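Local structure of pyruvate carboxylase protein (Rhizobium etli, 2QF7) at residues H584-L589 / P811-A816. The protein is a multidomain, biotin-dependent carboxylase that joins an ATP-grasp biotin carboxylase region, an HMGL-like TIM-barrel region and a biotin carrier region in one chain. Numbering follows the deposited sequence.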
loop_
_atom_site.group_PDB
_atom_site.type_symbol
_atom_site.label_atom_id
_atom_site.label_comp_id
_atom_site.label_asym_id
_atom_site.label_seq_id
_atom_site.Cartn_x
_atom_site.Cartn_y
_atom_site.Cartn_z
ATOM N N HIS A 584 37.248 31.805 12.973
ATOM C CA HIS A 584 37.279 32.506 14.254
ATOM C C HIS A 584 38.126 31.778 15.266
ATOM O O HIS A 584 38.750 32.441 16.090
ATOM C CB HIS A 584 35.879 32.644 14.867
ATOM C CG HIS A 584 35.038 33.698 14.200
ATOM N ND1 HIS A 584 34.468 33.520 12.953
ATOM C CD2 HIS A 584 34.744 34.973 14.568
ATOM C CE1 HIS A 584 33.802 34.619 12.616
ATOM N NE2 HIS A 584 33.941 35.507 13.582
ATOM N N ALA A 585 38.090 30.432 15.262
ATOM C CA ALA A 585 38.619 29.662 16.380
ATOM C C ALA A 585 40.060 29.240 16.164
ATOM O O ALA A 585 40.817 29.129 17.142
ATOM C CB ALA A 585 37.728 28.377 16.660
ATOM N N LEU A 586 40.435 28.972 14.895
ATOM C CA LEU A 586 41.788 28.494 14.531
ATOM C C LEU A 586 42.409 29.388 13.487
ATOM O O LEU A 586 42.817 28.909 12.400
ATOM C CB LEU A 586 41.754 27.028 14.002
ATOM C CG LEU A 586 41.092 26.033 14.967
ATOM C CD1 LEU A 586 40.941 24.617 14.304
ATOM C CD2 LEU A 586 41.920 25.963 16.286
ATOM N N PRO A 587 42.519 30.702 13.806
ATOM C CA PRO A 587 42.963 31.625 12.796
ATOM C C PRO A 587 44.447 31.480 12.414
ATOM O O PRO A 587 44.848 32.022 11.392
ATOM C CB PRO A 587 42.692 33.010 13.421
ATOM C CG PRO A 587 42.839 32.816 14.882
ATOM C CD PRO A 587 42.237 31.372 15.095
ATOM N N ASN A 588 45.221 30.694 13.175
ATOM C CA ASN A 588 46.621 30.459 12.852
ATOM C C ASN A 588 46.890 29.316 11.892
ATOM O O ASN A 588 48.060 29.014 11.611
ATOM C CB ASN A 588 47.417 30.166 14.137
ATOM C CG ASN A 588 47.679 31.413 14.956
ATOM O OD1 ASN A 588 47.613 32.539 14.440
ATOM N ND2 ASN A 588 47.952 31.219 16.262
ATOM N N LEU A 589 45.845 28.633 11.421
ATOM C CA LEU A 589 46.062 27.518 10.453
ATOM C C LEU A 589 46.702 28.019 9.149
ATOM O O LEU A 589 46.364 29.120 8.692
ATOM C CB LEU A 589 44.751 26.825 10.089
ATOM C CG LEU A 589 44.174 25.877 11.139
ATOM C CD1 LEU A 589 42.712 25.529 10.704
ATOM C CD2 LEU A 589 45.008 24.613 11.259
ATOM N N PRO A 811 52.486 25.018 17.499
ATOM C CA PRO A 811 51.787 25.735 16.411
ATOM C C PRO A 811 50.784 26.808 16.880
ATOM O O PRO A 811 50.278 27.550 16.046
ATOM C CB PRO A 811 51.030 24.615 15.675
ATOM C CG PRO A 811 50.791 23.548 16.750
ATOM C CD PRO A 811 52.004 23.619 17.648
ATOM N N GLY A 812 50.500 26.902 18.172
ATOM C CA GLY A 812 49.608 27.969 18.642
ATOM C C GLY A 812 48.151 27.746 18.235
ATOM O O GLY A 812 47.438 28.679 17.812
ATOM N N LEU A 813 47.700 26.503 18.313
ATOM C CA LEU A 813 46.306 26.188 18.013
ATOM C C LEU A 813 45.665 25.698 19.296
ATOM O O LEU A 813 46.275 24.882 20.005
ATOM C CB LEU A 813 46.221 25.120 16.908
ATOM C CG LEU A 813 46.901 25.525 15.607
ATOM C CD1 LEU A 813 47.194 24.263 14.714
ATOM C CD2 LEU A 813 45.988 26.461 14.847
ATOM N N ASP A 814 44.507 26.264 19.637
ATOM C CA ASP A 814 43.758 25.919 20.871
ATOM C C ASP A 814 43.160 24.482 20.773
ATOM O O ASP A 814 42.231 24.246 19.994
ATOM C CB ASP A 814 42.648 26.980 21.096
ATOM C CG ASP A 814 41.975 26.869 22.479
ATOM O OD1 ASP A 814 42.075 25.824 23.115
ATOM O OD2 ASP A 814 41.399 27.849 22.945
ATOM N N PRO A 815 43.682 23.527 21.580
ATOM C CA PRO A 815 43.189 22.150 21.659
ATOM C C PRO A 815 41.694 22.037 21.952
ATOM O O PRO A 815 41.068 21.129 21.446
ATOM C CB PRO A 815 43.914 21.605 22.924
ATOM C CG PRO A 815 45.155 22.370 22.976
ATOM C CD PRO A 815 44.783 23.751 22.543
ATOM N N ALA A 816 41.181 22.890 22.826
ATOM C CA ALA A 816 39.770 22.891 23.166
ATOM C C ALA A 816 38.916 23.170 21.925
ATOM O O ALA A 816 37.896 22.535 21.751
ATOM C CB ALA A 816 39.480 23.923 24.236
HETATM O O HOH W 1 43.487 28.491 18.136
HETATM O O HOH W 2 44.787 29.777 16.068
#
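Leu813, Asn588 and Leu586 carry this contact, a worked example of an apolar core with a polar margin: the turn after helix 572-585, in the TIM barrel, meets the loop that leads into helix 815-829. Methyl CD2 of Leu813 lies 4.0 Å from Asn588 CB and also approaches the backbone N of Leu589, while its sister CD1 meets Leu589 CD2 at 4.1 Å, the two leucine side chains crossing at about a right angle. Leu586 brings CD2 to 4.3 Å from Leu813 CD2; it also packs on Ile818 and Ile821 of helix 815-829. Leu553 of barrel strand 552-555 touches both Leu589 and Leu813. Asn588 has CG beside its own backbone N (chi1 -75°), which carries the amide across to Gly812. Its ND2 donates to Gly812 O at 3.0 Å. Gly812 O sits close to the plane of the Asn588 amide, and the donor stands 21° off the plane of the Gly812 carbonyl. One water joins Ala585 O to the backbone N of Asp814, which is the N-cap residue of helix 815-829; another links Asn588 N, more weakly, to Gly812 O. The chemistry thus implies a division of labour: leucines fill the interior, while one direct amide bond and two bridging waters, one of them weakly held at Gly812 O, serve backbone polar groups along the margin.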